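Local coordinates for protein putative alkaline phosphatase (Pseudomonas fluorescens, PDB 4F1V) that binds phosphate with high affinity in the periplasm and probably delivers it to the PstSACB ABC transporter for import, at residues A[245-250]-A[333-338]; A[112-117]-A[153-158]; A[95-100]-A[227-232]. One frame throughout, in Å; residues are numbered along the deposited sequence.

Contact 1 of 3, residues A[245-250]-A[333-338]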
ATOM      1  N   ALA A 245      -0.501  11.530  11.311  1.00  6.20           N
ATOM      2  CA  ALA A 245       0.106  12.836  11.524  1.00  6.97           C
ATOM      3  C   ALA A 245       1.612  12.790  11.562  1.00  6.37           C
ATOM      4  O   ALA A 245       2.288  13.813  11.312  1.00  8.38           O
ATOM      5  CB  ALA A 245      -0.373  13.470  12.866  1.00 10.18           C
ATOM      6  N   ASN A 246       2.181  11.645  11.872  1.00  5.49           N
ATOM      7  CA  ASN A 246       3.632  11.486  11.968  1.00  5.30           C
ATOM      8  C   ASN A 246       4.273  11.120  10.623  1.00  4.73           C
ATOM      9  O   ASN A 246       5.518  11.103  10.568  1.00  5.49           O
ATOM     10  CB  ASN A 246       4.018  10.468  13.064  1.00  5.50           C
ATOM     11  CG  ASN A 246       3.587  10.952  14.433  1.00  6.39           C
ATOM     12  OD1 ASN A 246       3.601  12.176  14.672  1.00  9.98           O
ATOM     13  ND2 ASN A 246       3.284  10.027  15.317  1.00  6.93           N
ATOM     14  N   VAL A 247       3.490  10.884   9.580  1.00  4.91           N
ATOM     15  CA  VAL A 247       4.028  10.686   8.228  1.00  4.73           C
ATOM     16  C   VAL A 247       3.489  11.741   7.244  1.00  5.37           C
ATOM     17  O   VAL A 247       3.952  11.792   6.097  1.00  5.54           O
ATOM     18  CB  VAL A 247       3.789   9.263   7.633  1.00  4.90           C
ATOM     19  CG1 VAL A 247       4.575   8.229   8.436  1.00  5.07           C
ATOM     20  CG2 VAL A 247       2.297   8.937   7.581  1.00  5.56           C
ATOM     21  N   SER A 248       2.552  12.609   7.664  1.00  5.75           N
ATOM     22  CA  SER A 248       1.925  13.453   6.682  0.50  5.86           C
ATOM     23  C   SER A 248       2.861  14.506   6.104  1.00  6.13           C
ATOM     24  O   SER A 248       2.747  14.807   4.899  1.00  6.08           O
ATOM     25  CB  SER A 248       0.681  14.068   7.299  0.50  7.71           C
ATOM     26  OG  SER A 248       0.960  14.777   8.480  0.50  8.65           O
ATOM     27  N   ALA A 249       3.814  15.067   6.870  1.00  6.02           N
ATOM     28  CA  ALA A 249       4.739  16.005   6.317  1.00  6.29           C
ATOM     29  C   ALA A 249       5.563  15.368   5.208  1.00  5.49           C
ATOM     30  O   ALA A 249       5.791  15.939   4.120  1.00  6.21           O
ATOM     31  CB  ALA A 249       5.633  16.628   7.378  1.00  8.45           C
ATOM     32  N   ALA A 250       6.086  14.170   5.478  1.00  5.25           N
ATOM     33  CA  ALA A 250       6.921  13.501   4.494  1.00  4.71           C
ATOM     34  C   ALA A 250       6.108  13.142   3.239  1.00  4.50           C
ATOM     35  O   ALA A 250       6.635  13.266   2.112  1.00  5.29           O
ATOM     36  CB  ALA A 250       7.528  12.281   5.132  1.00  5.62           C
ATOM     37  N   ALA A 333      -6.881   6.115   8.802  1.00  4.30           N
ATOM     38  CA  ALA A 333      -5.499   6.200   9.201  1.00  4.41           C
ATOM     39  C   ALA A 333      -4.513   6.474   8.057  1.00  4.07           C
ATOM     40  O   ALA A 333      -3.347   6.221   8.162  1.00  5.04           O
ATOM     41  CB  ALA A 333      -5.022   4.963   9.996  1.00  6.12           C
ATOM     42  N   PHE A 334      -5.046   7.127   6.989  1.00  3.91           N
ATOM     43  CA  PHE A 334      -4.245   7.441   5.809  1.00  3.84           C
ATOM     44  C   PHE A 334      -4.081   8.960   5.636  1.00  3.95           C
ATOM     45  O   PHE A 334      -4.738   9.777   6.282  1.00  4.84           O
ATOM     46  CB  PHE A 334      -4.868   6.771   4.549  1.00  4.11           C
ATOM     47  CG  PHE A 334      -5.034   5.280   4.691  1.00  3.59           C
ATOM     48  CD1 PHE A 334      -3.947   4.466   4.989  1.00  4.11           C
ATOM     49  CD2 PHE A 334      -6.271   4.696   4.483  1.00  4.28           C
ATOM     50  CE1 PHE A 334      -4.106   3.080   5.128  1.00  4.56           C
ATOM     51  CE2 PHE A 334      -6.432   3.340   4.613  1.00  5.27           C
ATOM     52  CZ  PHE A 334      -5.348   2.549   4.935  1.00  4.57           C
ATOM     53  N   VAL A 335      -3.185   9.272   4.675  1.00  3.78           N
ATOM     54  CA  VAL A 335      -2.829  10.669   4.394  1.00  3.95           C
ATOM     55  C   VAL A 335      -3.395  11.092   3.038  1.00  3.87           C
ATOM     56  O   VAL A 335      -3.033  10.506   1.999  1.00  4.15           O
ATOM     57  CB  VAL A 335      -1.288  10.850   4.400  1.00  4.19           C
ATOM     58  CG1 VAL A 335      -0.922  12.288   4.116  1.00  5.15           C
ATOM     59  CG2 VAL A 335      -0.670  10.422   5.721  1.00  5.96           C
ATOM     60  N   PRO A 336      -4.235  12.117   3.005  0.75  4.07           N
ATOM     61  CA  PRO A 336      -4.709  12.674   1.718  0.75  3.95           C
ATOM     62  C   PRO A 336      -3.556  13.191   0.870  0.75  4.48           C
ATOM     63  O   PRO A 336      -2.474  13.584   1.363  0.75  4.37           O
ATOM     64  CB  PRO A 336      -5.608  13.831   2.152  0.75  4.45           C
ATOM     65  CG  PRO A 336      -6.074  13.421   3.522  0.75  4.69           C
ATOM     66  CD  PRO A 336      -4.901  12.777   4.183  0.75  4.51           C
ATOM     67  N   LEU A 337      -3.759  13.165  -0.441  1.00  4.97           N
ATOM     68  CA  LEU A 337      -2.798  13.761  -1.330  1.00  4.96           C
ATOM     69  C   LEU A 337      -2.897  15.280  -1.280  1.00  5.59           C
ATOM     70  O   LEU A 337      -4.002  15.862  -1.170  1.00  6.32           O
ATOM     71  CB  LEU A 337      -3.026  13.341  -2.793  1.00  5.79           C
ATOM     72  CG  LEU A 337      -2.943  11.798  -3.003  1.00  5.88           C
ATOM     73  CD1 LEU A 337      -3.105  11.469  -4.471  1.00  6.55           C
ATOM     74  CD2 LEU A 337      -1.681  11.174  -2.438  1.00  8.10           C
ATOM     75  N   PRO A 338      -1.748  15.992  -1.379  0.75  6.30           N
ATOM     76  CA  PRO A 338      -1.716  17.439  -1.507  0.75  7.67           C
ATOM     77  C   PRO A 338      -2.625  17.914  -2.635  0.75  6.10           C
ATOM     78  O   PRO A 338      -2.832  17.311  -3.678  0.75  5.70           O
ATOM     79  CB  PRO A 338      -0.242  17.750  -1.756  0.75  7.84           C
ATOM     80  CG  PRO A 338       0.520  16.645  -1.082  0.75  8.51           C
ATOM     81  CD  PRO A 338      -0.383  15.436  -1.307  0.75  6.56           C
TER

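Contact 2 of 3, residues A[112-117]-A[153-158]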
ATOM      1  N   GLN A 112      17.680  -0.330  13.970  1.00  5.34           N
ATOM      2  CA  GLN A 112      18.475  -1.546  13.971  1.00  5.59           C
ATOM      3  C   GLN A 112      17.825  -2.688  14.716  1.00  5.12           C
ATOM      4  O   GLN A 112      17.935  -3.847  14.328  1.00  5.87           O
ATOM      5  CB  GLN A 112      19.901  -1.256  14.446  1.00  6.61           C
ATOM      6  CG  GLN A 112      20.708  -0.440  13.465  1.00  7.38           C
ATOM      7  CD  GLN A 112      20.714  -1.021  12.082  1.00  7.67           C
ATOM      8  OE1 GLN A 112      21.092  -2.188  11.902  1.00  8.10           O
ATOM      9  NE2 GLN A 112      20.243  -0.292  11.086  1.00  9.29           N
ATOM     10  N   GLU A 113      17.078  -2.371  15.822  1.00  5.33           N
ATOM     11  CA  GLU A 113      16.343  -3.434  16.482  1.00  5.32           C
ATOM     12  C   GLU A 113      15.226  -3.989  15.565  1.00  5.03           C
ATOM     13  O   GLU A 113      14.981  -5.191  15.546  1.00  5.58           O
ATOM     14  CB  GLU A 113      15.689  -2.943  17.790  1.00  5.78           C
ATOM     15  CG  GLU A 113      16.717  -2.821  18.938  1.00  6.00           C
ATOM     16  CD  GLU A 113      16.159  -2.080  20.169  1.00  6.12           C
ATOM     17  OE1 GLU A 113      16.775  -2.231  21.256  1.00  7.11           O
ATOM     18  OE2 GLU A 113      15.155  -1.332  20.008  1.00  7.43           O
ATOM     19  N   LEU A 114      14.493  -3.138  14.865  0.80  4.88           N
ATOM     20  CA  LEU A 114      13.494  -3.576  13.912  0.80  4.27           C
ATOM     21  C   LEU A 114      14.130  -4.550  12.892  0.80  4.45           C
ATOM     22  O   LEU A 114      13.602  -5.633  12.623  0.80  4.56           O
ATOM     23  CB  LEU A 114      12.887  -2.363  13.209  0.80  4.45           C
ATOM     24  CG  LEU A 114      11.843  -2.691  12.113  0.80  4.87           C
ATOM     25  CD1 LEU A 114      10.476  -2.935  12.671  0.80  6.51           C
ATOM     26  CD2 LEU A 114      11.770  -1.548  11.097  0.80  6.32           C
ATOM     27  N   CYS A 115      15.250  -4.121  12.326  1.00  4.89           N
ATOM     28  CA  CYS A 115      15.986  -4.991  11.392  1.00  4.76           C
ATOM     29  C   CYS A 115      16.295  -6.369  12.023  1.00  5.10           C
ATOM     30  O   CYS A 115      16.104  -7.376  11.360  1.00  5.35           O
ATOM     31  CB  CYS A 115      17.279  -4.302  11.003  1.00  5.10           C
ATOM     32  SG  CYS A 115      17.034  -2.790   9.995  1.00  5.42           S
ATOM     33  N   GLY A 116      16.777  -6.339  13.244  1.00  5.03           N
ATOM     34  CA  GLY A 116      17.134  -7.588  13.924  1.00  5.34           C
ATOM     35  C   GLY A 116      15.962  -8.453  14.245  1.00  4.90           C
ATOM     36  O   GLY A 116      16.069  -9.683  14.188  1.00  5.62           O
ATOM     37  N   VAL A 117      14.805  -7.877  14.593  1.00  4.85           N
ATOM     38  CA  VAL A 117      13.615  -8.684  14.823  1.00  5.12           C
ATOM     39  C   VAL A 117      13.199  -9.389  13.532  1.00  4.94           C
ATOM     40  O   VAL A 117      12.905 -10.606  13.502  1.00  5.96           O
ATOM     41  CB  VAL A 117      12.481  -7.811  15.388  1.00  5.35           C
ATOM     42  CG1 VAL A 117      11.165  -8.553  15.362  1.00  7.14           C
ATOM     43  CG2 VAL A 117      12.821  -7.351  16.820  1.00  6.80           C
ATOM     44  N   THR A 153       9.324  -4.047   3.008  1.00  3.50           N
ATOM     45  CA  THR A 153      10.645  -4.511   2.565  1.00  3.26           C
ATOM     46  C   THR A 153      11.411  -3.431   1.838  1.00  3.63           C
ATOM     47  O   THR A 153      12.647  -3.452   1.866  1.00  4.05           O
ATOM     48  CB  THR A 153      10.570  -5.814   1.760  1.00  4.09           C
ATOM     49  OG1 THR A 153       9.841  -5.617   0.516  1.00  4.08           O
ATOM     50  CG2 THR A 153      10.015  -6.951   2.560  1.00  4.29           C
ATOM     51  N   ARG A 154      10.761  -2.424   1.241  0.80  3.58           N
ATOM     52  CA  ARG A 154      11.513  -1.243   0.767  0.80  3.91           C
ATOM     53  C   ARG A 154      12.292  -0.619   1.907  0.80  3.95           C
ATOM     54  O   ARG A 154      13.454  -0.184   1.753  0.80  4.05           O
ATOM     55  CB  ARG A 154      10.576  -0.225   0.103  0.80  3.72           C
ATOM     56  CG  ARG A 154      10.082  -0.702  -1.282  0.80  2.91           C
ATOM     57  CD  ARG A 154       9.256   0.401  -1.981  0.80  4.15           C
ATOM     58  NE  ARG A 154       8.622  -0.021  -3.192  0.80  3.73           N
ATOM     59  CZ  ARG A 154       9.240  -0.367  -4.328  0.80  3.83           C
ATOM     60  NH1 ARG A 154      10.527  -0.153  -4.469  0.80  4.84           N
ATOM     61  NH2 ARG A 154       8.486  -0.828  -5.344  0.80  5.11           N
ATOM     62  N   PHE A 155      11.647  -0.495   3.087  1.00  3.95           N
ATOM     63  CA  PHE A 155      12.282   0.168   4.242  1.00  3.84           C
ATOM     64  C   PHE A 155      13.449  -0.702   4.746  1.00  3.88           C
ATOM     65  O   PHE A 155      14.574  -0.235   4.976  1.00  4.61           O
ATOM     66  CB  PHE A 155      11.252   0.426   5.341  1.00  3.87           C
ATOM     67  CG  PHE A 155      11.852   1.137   6.520  1.00  4.34           C
ATOM     68  CD1 PHE A 155      12.062   2.508   6.453  1.00  4.69           C
ATOM     69  CD2 PHE A 155      12.210   0.514   7.702  1.00  5.10           C
ATOM     70  CE1 PHE A 155      12.597   3.224   7.511  1.00  5.18           C
ATOM     71  CE2 PHE A 155      12.767   1.208   8.776  1.00  5.74           C
ATOM     72  CZ  PHE A 155      12.950   2.559   8.673  1.00  5.71           C
ATOM     73  N   LEU A 156      13.207  -2.018   4.921  1.00  3.83           N
ATOM     74  CA  LEU A 156      14.257  -2.910   5.394  1.00  3.94           C
ATOM     75  C   LEU A 156      15.442  -2.918   4.405  1.00  4.14           C
ATOM     76  O   LEU A 156      16.613  -2.915   4.810  1.00  4.66           O
ATOM     77  CB  LEU A 156      13.714  -4.320   5.589  1.00  4.41           C
ATOM     78  CG  LEU A 156      12.555  -4.473   6.578  1.00  5.17           C
ATOM     79  CD1 LEU A 156      12.130  -5.939   6.604  1.00  6.89           C
ATOM     80  CD2 LEU A 156      12.900  -3.966   7.978  1.00  6.51           C
ATOM     81  N   ASN A 157      15.139  -2.929   3.096  1.00  4.24           N
ATOM     82  CA  ASN A 157      16.171  -2.926   2.075  1.00  4.32           C
ATOM     83  C   ASN A 157      17.054  -1.654   2.211  1.00  4.34           C
ATOM     84  O   ASN A 157      18.262  -1.705   2.015  1.00  5.50           O
ATOM     85  CB  ASN A 157      15.514  -3.037   0.693  1.00  4.10           C
ATOM     86  CG  ASN A 157      16.473  -2.793  -0.432  1.00  4.97           C
ATOM     87  OD1 ASN A 157      16.571  -1.679  -0.956  1.00  5.49           O
ATOM     88  ND2 ASN A 157      17.191  -3.836  -0.853  1.00  5.67           N
ATOM     89  N   ALA A 158      16.421  -0.533   2.526  1.00  4.27           N
ATOM     90  CA  ALA A 158      17.113   0.728   2.596  1.00  5.04           C
ATOM     91  C   ALA A 158      17.927   0.935   3.893  1.00  4.52           C
ATOM     92  O   ALA A 158      18.885   1.691   3.895  1.00  6.49           O
ATOM     93  CB  ALA A 158      16.135   1.879   2.473  1.00  5.71           C
TER

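Contact 3 of 3, residues A[95-100]-A[227-232]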
ATOM      1  N   VAL A  95       3.477   2.345   7.739  1.00  3.25           N
ATOM      2  CA  VAL A  95       3.444   0.932   7.992  1.00  3.43           C
ATOM      3  C   VAL A  95       3.691   0.749   9.507  1.00  3.57           C
ATOM      4  O   VAL A  95       4.767   1.147  10.004  1.00  3.83           O
ATOM      5  CB  VAL A  95       4.493   0.150   7.173  1.00  4.27           C
ATOM      6  CG1 VAL A  95       4.437  -1.345   7.551  1.00  4.93           C
ATOM      7  CG2 VAL A  95       4.295   0.374   5.692  1.00  5.98           C
ATOM      8  N   ALA A  96       2.692   0.236  10.200  1.00  3.24           N
ATOM      9  CA  ALA A  96       2.725   0.074  11.666  1.00  3.09           C
ATOM     10  C   ALA A  96       3.354  -1.302  12.060  1.00  3.29           C
ATOM     11  O   ALA A  96       3.346  -2.226  11.251  1.00  3.46           O
ATOM     12  CB  ALA A  96       1.285   0.182  12.193  1.00  3.62           C
ATOM     13  N   ILE A  97       3.785  -1.353  13.313  1.00  3.28           N
ATOM     14  CA  ILE A  97       4.414  -2.536  13.886  1.00  3.17           C
ATOM     15  C   ILE A  97       3.620  -2.942  15.151  1.00  3.61           C
ATOM     16  O   ILE A  97       4.056  -2.714  16.288  1.00  4.16           O
ATOM     17  CB  ILE A  97       5.910  -2.285  14.214  1.00  3.51           C
ATOM     18  CG1 ILE A  97       6.685  -1.745  12.995  1.00  4.06           C
ATOM     19  CG2 ILE A  97       6.571  -3.592  14.708  1.00  4.27           C
ATOM     20  CD1 ILE A  97       6.736  -2.601  11.773  1.00  4.84           C
ATOM     21  N   PRO A  98       2.416  -3.531  14.955  1.00  3.74           N
ATOM     22  CA  PRO A  98       1.640  -4.002  16.100  1.00  4.31           C
ATOM     23  C   PRO A  98       2.269  -5.306  16.650  1.00  4.16           C
ATOM     24  O   PRO A  98       2.866  -6.080  15.929  1.00  4.50           O
ATOM     25  CB  PRO A  98       0.242  -4.218  15.530  1.00  3.85           C
ATOM     26  CG  PRO A  98       0.541  -4.646  14.088  1.00  4.27           C
ATOM     27  CD  PRO A  98       1.724  -3.797  13.685  1.00  3.67           C
ATOM     28  N   PHE A  99       2.018  -5.517  17.959  1.00  3.98           N
ATOM     29  CA  PHE A  99       2.525  -6.692  18.618  1.00  4.17           C
ATOM     30  C   PHE A  99       1.589  -7.111  19.757  1.00  4.47           C
ATOM     31  O   PHE A  99       0.818  -6.279  20.252  1.00  4.79           O
ATOM     32  CB  PHE A  99       3.966  -6.490  19.137  1.00  4.62           C
ATOM     33  CG  PHE A  99       4.085  -5.395  20.179  1.00  4.42           C
ATOM     34  CD1 PHE A  99       3.929  -5.661  21.533  1.00  4.73           C
ATOM     35  CD2 PHE A  99       4.310  -4.046  19.818  1.00  4.58           C
ATOM     36  CE1 PHE A  99       3.980  -4.668  22.486  1.00  5.03           C
ATOM     37  CE2 PHE A  99       4.346  -3.059  20.757  1.00  5.04           C
ATOM     38  CZ  PHE A  99       4.185  -3.348  22.107  1.00  4.88           C
ATOM     39  N   ASN A 100       1.695  -8.365  20.160  1.00  4.42           N
ATOM     40  CA  ASN A 100       0.930  -8.938  21.243  1.00  5.20           C
ATOM     41  C   ASN A 100       1.872  -9.406  22.350  1.00  4.80           C
ATOM     42  O   ASN A 100       2.364 -10.535  22.331  1.00  5.93           O
ATOM     43  CB  ASN A 100       0.092 -10.129  20.696  1.00  5.53           C
ATOM     44  CG  ASN A 100      -0.648 -10.827  21.784  1.00  6.47           C
ATOM     45  OD1 ASN A 100      -0.995 -10.221  22.797  1.00  8.49           O
ATOM     46  ND2 ASN A 100      -0.867 -12.122  21.626  1.00  8.42           N
ATOM     47  N   ALA A 227       4.312  -0.572  18.272  1.00  4.18           N
ATOM     48  CA  ALA A 227       5.628  -0.088  18.659  1.00  4.67           C
ATOM     49  C   ALA A 227       5.896   1.318  18.094  1.00  4.60           C
ATOM     50  O   ALA A 227       5.575   1.614  16.939  1.00  5.41           O
ATOM     51  CB  ALA A 227       6.706  -1.026  18.168  1.00  5.70           C
ATOM     52  N   ARG A 228       6.524   2.153  18.922  0.70  4.30           N
ATOM     53  CA  ARG A 228       7.211   3.304  18.363  0.70  4.49           C
ATOM     54  C   ARG A 228       8.398   2.810  17.525  0.70  4.47           C
ATOM     55  O   ARG A 228       8.928   1.737  17.782  0.70  4.92           O
ATOM     56  CB  ARG A 228       7.661   4.252  19.482  0.70  5.59           C
ATOM     57  CG  ARG A 228       6.498   4.848  20.294  0.70  6.76           C
ATOM     58  CD  ARG A 228       6.976   5.436  21.632  0.70  7.12           C
ATOM     59  NE  ARG A 228       5.838   5.930  22.382  0.70  9.70           N
ATOM     60  CZ  ARG A 228       5.939   6.281  23.676  0.70 10.67           C
ATOM     61  NH1 ARG A 228       7.146   6.244  24.270  0.70 10.15           N
ATOM     62  NH2 ARG A 228       4.836   6.706  24.296  0.70 13.86           N
ATOM     63  N   VAL A 229       8.822   3.642  16.537  1.00  4.50           N
ATOM     64  CA  VAL A 229      10.020   3.364  15.776  1.00  4.86           C
ATOM     65  C   VAL A 229      10.841   4.636  15.687  1.00  5.12           C
ATOM     66  O   VAL A 229      10.310   5.712  15.429  1.00  5.54           O
ATOM     67  CB  VAL A 229       9.711   2.793  14.344  1.00  4.94           C
ATOM     68  CG1 VAL A 229      10.986   2.526  13.589  1.00  6.12           C
ATOM     69  CG2 VAL A 229       8.852   1.543  14.435  1.00  5.46           C
ATOM     70  N   GLY A 230      12.167   4.462  15.910  1.00  5.14           N
ATOM     71  CA  GLY A 230      13.104   5.574  15.775  1.00  6.08           C
ATOM     72  C   GLY A 230      13.950   5.873  17.013  1.00  6.10           C
ATOM     73  O   GLY A 230      14.707   6.823  17.016  1.00  8.08           O
ATOM     74  N   LYS A 231      13.867   5.049  18.063  0.80  5.73           N
ATOM     75  CA  LYS A 231      14.699   5.186  19.257  0.80  5.65           C
ATOM     76  C   LYS A 231      16.154   5.295  18.846  0.80  6.30           C
ATOM     77  O   LYS A 231      16.641   4.538  18.012  0.80  8.19           O
ATOM     78  CB  LYS A 231      14.517   3.960  20.140  0.80  5.58           C
ATOM     79  CG  LYS A 231      15.349   3.916  21.435  0.80  6.50           C
ATOM     80  CD  LYS A 231      14.998   2.643  22.324  0.80  6.90           C
ATOM     81  CE  LYS A 231      15.413   1.380  21.606  0.80  5.93           C
ATOM     82  NZ  LYS A 231      14.803   0.204  22.204  0.80  5.72           N
ATOM     83  N   ASN A 232      16.894   6.145  19.543  0.70  8.71           N
ATOM     84  CA  ASN A 232      18.356   6.160  19.581  0.70 11.07           C
ATOM     85  C   ASN A 232      18.792   6.503  21.071  0.70 11.18           C
ATOM     86  O   ASN A 232      18.712   7.649  21.546  0.70 12.07           O
ATOM     87  CB  ASN A 232      18.893   7.165  18.653  0.70 15.05           C
ATOM     88  CG  ASN A 232      20.393   7.164  18.626  0.70 20.22           C
ATOM     89  OD1 ASN A 232      21.028   6.728  19.586  0.70 22.16           O
ATOM     90  ND2 ASN A 232      20.944   7.753  17.550  0.70 20.84           N
TER
HETATM   91  O   HOH W   1       4.565   1.080  14.465  1.00  4.60           O

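Contact 1 of 3, residues A[245-250]-A[333-338]
Val335 meets Val247 and Ser248 with both of its methyl groups. Its CG2 touches Val247 CG2 at 3.8 Å, and its CG1 lies 4.0 Å from Ser248 CB. The valine side chains approach at a slant, each offering the other one branch. Ser248 takes part through carbon: besides CB, its CA lies 4.0 Å from Val335 CG1 and 4.1 Å from Val335 CG2. No hydrogen bond crosses between 245-250 and 333-338, and the contact rests on these apolar touches. With CG1 anti to the backbone N (chi1 -180°), that methyl lies against Ser248, while CG2 reaches Val247 and still borders Ser248.

One shell out, the backbone of Val335 is hydrogen-bonded to Gly92 of strand 85-94, while Val247 also packs on Ser94 of that strand and on Leu291 of strand 291-299. The connector carrying Val335 is defined at both ends: Ala333, at positive phi, is the C' residue of the Schellman motif that closes helix 326-331, and Pro338 is the N-cap of the next helix.

The contact thus lays the start of helix 248-252 and a helix-helix connector beside an outermost strand of the five-stranded sheet, whose 2-1-3-5-4 strand order is that of a type II periplasmic binding protein lobe.

Contact 2 of 3, residues A[112-117]-A[153-158]
Leu114 and Phe155 touch where helix 111-119 passes helix 147-159, and every contact across the two segments is apolar. The CD2 methyl of Leu114 does all the touching for its segment. It comes up to the rim of the Phe155 ring, near the ring plane, 3.7 Å from CE2 and 4.0 Å from CD2, so it meets an edge and not a face. The same methyl reaches Leu156 CD2 at 4.1 Å. Seen from Leu114 CD2, Phe155 CE2 and Leu156 CD2 lie about 84° apart, which puts the methyl in the notch between two successive side chains of the facing helix. Leu114 has CG anti to the backbone N (chi1 177°), and its second torsion extends CD2 away from CA. Leu114 is modelled in two conformers, and these distances hold for the one described here. Phe155 and Leu156 leave the helix with different first torsions, but both bring their ends closer to Leu114 than their CB atoms.

A covalent link adds to this packing. Cys115, next to Leu114, forms a disulfide with Cys160, just beyond helix 147-159. Among polar links, Gln112 NE2 gives a hydrogen bond to Lys159 O, again joining the first helix to the end of the second. An aromatic contact extends the cluster outward, for the ring of Phe155 meets Tyr283 edge-to-face.

The chemistry suggests a division of labour. The methyl and ring contacts are buried and nondirectional, and by themselves would probably tolerate small shifts between the helices, whereas the disulfide is likely to limit how far helix 111-119 can move from the end of helix 147-159, the helix whose first residues, Gly147 and Thr148, line the phosphate pocket.

Contact 3 of 3, residues A[95-100]-A[227-232]
The Phe99 ring turns an edge to the backbone of Ala227: CE2 stands 3.5 Å from Ala227 N, which lies in the plane of the ring. The same CE2 is 4.1 Å from Ala227 CB. Phe99 CB already leaves CA toward 227-232, and chi1 of 62°, with CG between the backbone N and the carbonyl carbon, brings the CE2 edge up to Ala227 N.

Ile97 and Val229 are set differently, crossing at about a right angle, with CG1 of the isoleucine 4.2 Å from CG2 of the valine. Ile97 CB also faces Ala227 CB, but the end of the isoleucine leads away. Ala227 CB has Ile97 CB on one hand and Phe99 CE2 on the other.

Backbone polarity is satisfied alongside. Ala227 N donates to Ile97 O at 2.9 Å in a nearly straight bond (177°), although the donor sits 37° out of the carbonyl plane. A water bridges the other two groups, accepting from Ile97 N at 2.8 Å and donating to Ala227 O at 2.7 Å. Replacing Phe99 by an alanine would probably open a gap beside Ala227 and leave Trp125, whose ring meets this one, without its aromatic neighbour.

The residues 95-98 carry the chain from strand 85-94 of the five-stranded sheet to the weakly bonded strand at about 99-100, at the edge of the four-stranded sheet beside 204-205. Ile205 packs on both Ile97 and Phe99, Phe152 of helix 147-159 reaches Ile97, and strand 228-229 runs parallel to strand 108-109, whose Leu109 touches Ile97 and Ala227.

In the fold
Contacts 2 and 3 adjoin, with centres 12 Å apart, and contact 2 is nested in the loop that contact 3 closes. Two touches join them: a salt bridge from Glu113 OE2 to Lys231 NZ at 2.7 Å and packing of Leu114 CD1 on Ile97 CD1 at 3.9 Å, in the conformers described. Contact 1 stands apart; its centre is 18 Å from contact 3's and 22 Å from contact 2's. No residue of the three lines the phosphate pocket; the side chains of Ile97 (contact 3) and Leu156 (contact 2) are about 13 and 14 Å from the bound hydrogenphosphate. Contact 1 flanks the five-stranded sheet; contact 2 lies in the other Venus-flytrap lobe, contact 3 where the chain enters it.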